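Local coordinates for protein aminotransferase, class III (Thermomicrobium roseum, PDB 6IO1) that probably transfers amino groups as a thermostable, (S)-enantioselective omega-transaminase that works with pyridoxal 5'-phosphate, at residues Gly375-Asp387 and Pro419-Ser431. Residues are numbered along the deposited sequence; the frame is centred on the assembly and turned at random.
Sequences GKGLMLLVEVVRD and PDGIVMAPPLTIS
Leu378, in the type II' turn Lys376-Met379 of the hairpin joining strands 370-376 and 379-384, is the bump that fills the hollow formed where Pro419-Ser431 leaves its strand and turns through Pro427-Ile430. Its two methyls part there: CD2 lies 3.6 Å from CG of the Pro426 ring, while CD1 sits against the turn, 3.6 Å from Leu428 CD2 and against the carbonyl oxygens of Pro426 and Pro427; Ile430 CG2 closes the CD2 side more loosely. Replacing Leu378 by alanine is likely to open a gap between the Pro426 ring and Leu428, leaving the turn without its apolar plug. Beyond this knob, strands 379-384 and 421-424 run antiparallel (175°), zipped by five backbone hydrogen bonds; a water bridges Val384 O and Pro419 O. On one face, with CG anti to the backbone N (chi1 -168°), Leu381 lays CD1 tightly across Val423 CG2, at 3.4 Å. On the other face Met424 bends at chi3 (-73°) and lodges CE between its neighbours, 4.1 Å from Leu380 CB and equally far from Val382 CG2. Gly421 faces Glu383 as a non-hydrogen-bonded pair, where a CB would run into Val382 O; Val384 CG2 rests 3.9 Å from Gly421 CA. The Glu383 carboxylate forms salt bridges with Arg374 and Arg191 and a hydrogen bond with Tyr188. The pair lies inside a mostly antiparallel sheet, flanked by strands 370-376 and 413-418, consistent with the small domain of fold-type I aminotransferases. Helix 432-450 covers Val384, Ile422 and Met424, helix 346-361 adds Leu361 against Met424 and Ser353 against Leu378, and on the Val423 face Trp61 of helix 58-61 meets Val423, Ala425 and Met379, whose side chain is about 8 Å from the bound pyridoxamine phosphate.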
loop_
_atom_site.group_PDB
_atom_site.type_symbol
_atom_site.label_atom_id
_atom_site.label_comp_id
_atom_site.label_asym_id
_atom_site.label_seq_id
_atom_site.Cartn_x
_atom_site.Cartn_y
_atom_site.Cartn_z
ATOM N N GLY B 375 0.753 29.721 0.862
ATOM C CA GLY B 375 -0.130 28.728 1.435
ATOM C C GLY B 375 -1.494 28.731 0.787
ATOM O O GLY B 375 -1.932 29.729 0.205
ATOM N N LYS B 376 -2.158 27.585 0.904
ATOM C CA LYS B 376 -3.553 27.413 0.524
ATOM C C LYS B 376 -4.229 26.591 1.607
ATOM O O LYS B 376 -3.784 25.477 1.910
ATOM C CB LYS B 376 -3.688 26.731 -0.839
ATOM C CG LYS B 376 -5.126 26.579 -1.295
ATOM C CD LYS B 376 -5.795 27.930 -1.476
ATOM C CE LYS B 376 -7.243 27.767 -1.900
ATOM N NZ LYS B 376 -7.970 29.068 -1.902
ATOM N N GLY B 377 -5.279 27.148 2.206
ATOM C CA GLY B 377 -5.929 26.458 3.306
ATOM C C GLY B 377 -4.935 26.254 4.427
ATOM O O GLY B 377 -4.224 27.179 4.832
ATOM N N LEU B 378 -4.848 25.023 4.917
ATOM C CA LEU B 378 -3.922 24.693 5.989
ATOM C C LEU B 378 -2.569 24.211 5.480
ATOM O O LEU B 378 -1.733 23.791 6.288
ATOM C CB LEU B 378 -4.541 23.648 6.916
ATOM C CG LEU B 378 -5.355 24.269 8.052
ATOM C CD1 LEU B 378 -5.791 23.206 9.025
ATOM C CD2 LEU B 378 -4.553 25.349 8.763
ATOM N N MET B 379 -2.333 24.257 4.170
ATOM C CA MET B 379 -1.032 23.914 3.609
ATOM C C MET B 379 -0.195 25.184 3.517
ATOM O O MET B 379 -0.556 26.107 2.782
ATOM C CB MET B 379 -1.188 23.276 2.229
ATOM C CG MET B 379 -2.147 22.100 2.188
ATOM S SD MET B 379 -2.462 21.517 0.512
ATOM C CE MET B 379 -0.791 21.254 -0.076
ATOM N N LEU B 380 0.916 25.244 4.255
ATOM C CA LEU B 380 1.714 26.462 4.276
ATOM C C LEU B 380 3.196 26.129 4.184
ATOM O O LEU B 380 3.639 25.069 4.631
ATOM C CB LEU B 380 1.438 27.292 5.539
ATOM C CG LEU B 380 -0.007 27.765 5.720
ATOM C CD1 LEU B 380 -0.695 26.989 6.834
ATOM C CD2 LEU B 380 -0.066 29.261 5.984
ATOM N N LEU B 381 3.958 27.056 3.601
ATOM C CA LEU B 381 5.395 26.895 3.448
ATOM C C LEU B 381 6.093 28.241 3.585
ATOM O O LEU B 381 5.645 29.253 3.032
ATOM C CB LEU B 381 5.752 26.261 2.097
ATOM C CG LEU B 381 7.197 25.778 1.929
ATOM C CD1 LEU B 381 7.238 24.501 1.121
ATOM C CD2 LEU B 381 8.070 26.836 1.273
ATOM N N VAL B 382 7.192 28.228 4.334
ATOM C CA VAL B 382 8.132 29.335 4.455
ATOM C C VAL B 382 9.403 28.909 3.733
ATOM O O VAL B 382 10.124 28.021 4.211
ATOM C CB VAL B 382 8.421 29.679 5.923
ATOM C CG1 VAL B 382 9.449 30.799 6.016
ATOM C CG2 VAL B 382 7.138 30.049 6.653
ATOM N N GLU B 383 9.665 29.510 2.571
ATOM C CA GLU B 383 10.853 29.213 1.784
ATOM C C GLU B 383 12.009 30.074 2.277
ATOM O O GLU B 383 11.913 31.306 2.285
ATOM C CB GLU B 383 10.595 29.461 0.298
ATOM C CG GLU B 383 11.820 29.259 -0.581
ATOM C CD GLU B 383 11.468 29.044 -2.039
ATOM O OE1 GLU B 383 10.274 28.834 -2.341
ATOM O OE2 GLU B 383 12.387 29.080 -2.884
ATOM N N VAL B 384 13.096 29.426 2.686
ATOM C CA VAL B 384 14.247 30.100 3.273
ATOM C C VAL B 384 15.327 30.252 2.212
ATOM O O VAL B 384 15.630 29.303 1.478
ATOM C CB VAL B 384 14.774 29.326 4.494
ATOM C CG1 VAL B 384 16.102 29.901 4.962
ATOM C CG2 VAL B 384 13.749 29.355 5.618
ATOM N N VAL B 385 15.903 31.453 2.128
ATOM C CA VAL B 385 16.958 31.775 1.179
ATOM C C VAL B 385 18.054 32.518 1.928
ATOM O O VAL B 385 17.821 33.121 2.977
ATOM C CB VAL B 385 16.453 32.623 -0.009
ATOM C CG1 VAL B 385 15.488 31.823 -0.870
ATOM C CG2 VAL B 385 15.802 33.904 0.491
ATOM N N ARG B 386 19.271 32.451 1.389
ATOM C CA ARG B 386 20.371 33.190 1.997
ATOM C C ARG B 386 20.154 34.693 1.875
ATOM O O ARG B 386 20.498 35.454 2.787
ATOM C CB ARG B 386 21.698 32.788 1.351
ATOM C CG ARG B 386 21.980 31.294 1.380
ATOM C CD ARG B 386 23.420 30.998 0.990
ATOM N NE ARG B 386 24.364 31.246 2.076
ATOM C CZ ARG B 386 25.684 31.128 1.961
ATOM N NH1 ARG B 386 26.224 30.771 0.804
ATOM N NH2 ARG B 386 26.464 31.370 3.005
ATOM N N ASP B 387 19.583 35.136 0.757
ATOM C CA ASP B 387 19.394 36.549 0.472
ATOM C C ASP B 387 18.138 36.719 -0.370
ATOM O O ASP B 387 17.918 35.958 -1.315
ATOM C CB ASP B 387 20.612 37.138 -0.246
ATOM C CG ASP B 387 20.431 38.597 -0.603
ATOM O OD1 ASP B 387 20.394 39.438 0.320
ATOM O OD2 ASP B 387 20.334 38.902 -1.808
ATOM N N PRO B 419 15.684 21.422 3.162
ATOM C CA PRO B 419 16.673 22.411 2.701
ATOM C C PRO B 419 16.044 23.668 2.131
ATOM O O PRO B 419 16.733 24.687 2.003
ATOM C CB PRO B 419 17.464 21.647 1.631
ATOM C CG PRO B 419 17.330 20.223 2.019
ATOM C CD PRO B 419 15.956 20.084 2.603
ATOM N N ASP B 420 14.759 23.628 1.783
ATOM C CA ASP B 420 14.062 24.782 1.241
ATOM C C ASP B 420 13.334 25.589 2.305
ATOM O O ASP B 420 12.919 26.718 2.021
ATOM C CB ASP B 420 13.065 24.334 0.170
ATOM C CG ASP B 420 13.653 23.290 -0.762
ATOM O OD1 ASP B 420 14.759 23.528 -1.284
ATOM O OD2 ASP B 420 13.018 22.232 -0.971
ATOM N N GLY B 421 13.169 25.055 3.513
ATOM C CA GLY B 421 12.462 25.803 4.534
ATOM C C GLY B 421 11.567 24.989 5.444
ATOM O O GLY B 421 11.900 23.859 5.817
ATOM N N ILE B 422 10.427 25.565 5.822
ATOM C CA ILE B 422 9.521 24.959 6.795
ATOM C C ILE B 422 8.153 24.759 6.155
ATOM O O ILE B 422 7.609 25.678 5.534
ATOM C CB ILE B 422 9.409 25.816 8.071
ATOM C CG1 ILE B 422 10.762 25.888 8.781
ATOM C CG2 ILE B 422 8.347 25.256 9.003
ATOM C CD1 ILE B 422 10.748 26.720 10.045
ATOM N N VAL B 423 7.622 23.539 6.282
ATOM C CA VAL B 423 6.290 23.183 5.708
ATOM C C VAL B 423 5.347 22.860 6.870
ATOM O O VAL B 423 5.723 22.031 7.721
ATOM C CB VAL B 423 6.401 21.997 4.730
ATOM C CG1 VAL B 423 5.060 21.670 4.090
ATOM C CG2 VAL B 423 7.457 22.245 3.664
ATOM N N MET B 424 4.166 23.485 6.891
ATOM C CA MET B 424 3.195 23.261 7.994
ATOM C C MET B 424 1.858 22.752 7.443
ATOM O O MET B 424 1.320 23.379 6.510
ATOM C CB MET B 424 2.955 24.562 8.764
ATOM C CG MET B 424 4.163 25.026 9.555
ATOM S SD MET B 424 4.100 26.793 9.937
ATOM C CE MET B 424 4.447 27.490 8.324
ATOM N N ALA B 425 1.351 21.661 8.025
ATOM C CA ALA B 425 0.050 21.089 7.668
ATOM C C ALA B 425 -0.678 20.692 8.946
ATOM O O ALA B 425 -0.869 19.506 9.228
ATOM C CB ALA B 425 0.219 19.890 6.733
ATOM N N PRO B 426 -1.125 21.676 9.758
ATOM C CA PRO B 426 -1.773 21.403 11.049
ATOM C C PRO B 426 -3.174 20.777 10.960
ATOM O O PRO B 426 -3.795 20.866 9.917
ATOM C CB PRO B 426 -1.862 22.789 11.703
ATOM C CG PRO B 426 -1.919 23.743 10.533
ATOM C CD PRO B 426 -1.032 23.111 9.479
ATOM N N PRO B 427 -3.671 20.133 12.042
ATOM C CA PRO B 427 -5.001 19.512 12.048
ATOM C C PRO B 427 -6.078 20.573 11.781
ATOM O O PRO B 427 -5.962 21.676 12.287
ATOM C CB PRO B 427 -5.148 18.968 13.476
ATOM C CG PRO B 427 -3.724 18.800 13.956
ATOM C CD PRO B 427 -2.971 19.947 13.315
ATOM N N LEU B 428 -7.103 20.202 11.008
ATOM C CA LEU B 428 -8.147 21.138 10.603
ATOM C C LEU B 428 -8.855 21.793 11.782
ATOM O O LEU B 428 -9.578 22.774 11.578
ATOM C CB LEU B 428 -9.179 20.433 9.718
ATOM C CG LEU B 428 -8.695 19.623 8.511
ATOM C CD1 LEU B 428 -9.868 19.277 7.603
ATOM C CD2 LEU B 428 -7.616 20.358 7.731
ATOM N N THR B 429 -8.669 21.285 12.998
ATOM C CA THR B 429 -9.334 21.813 14.182
ATOM C C THR B 429 -8.530 22.892 14.896
ATOM O O THR B 429 -8.953 23.347 15.965
ATOM C CB THR B 429 -9.635 20.678 15.163
ATOM O OG1 THR B 429 -8.413 20.029 15.536
ATOM C CG2 THR B 429 -10.564 19.658 14.525
ATOM N N ILE B 430 -7.381 23.297 14.346
ATOM C CA ILE B 430 -6.480 24.196 15.060
ATOM C C ILE B 430 -7.176 25.518 15.353
ATOM O O ILE B 430 -7.819 26.120 14.484
ATOM C CB ILE B 430 -5.177 24.390 14.268
ATOM C CG1 ILE B 430 -4.142 25.143 15.112
ATOM C CG2 ILE B 430 -5.428 25.104 12.944
ATOM C CD1 ILE B 430 -2.729 25.034 14.574
ATOM N N SER B 431 -7.093 25.944 16.605
ATOM C CA SER B 431 -7.663 27.206 17.044
ATOM C C SER B 431 -6.696 28.368 16.840
ATOM O O SER B 431 -5.536 28.194 16.444
ATOM C CB SER B 431 -8.049 27.128 18.521
ATOM O OG SER B 431 -6.902 27.193 19.356
HETATM O O HOH W 1 17.750 27.382 1.700
#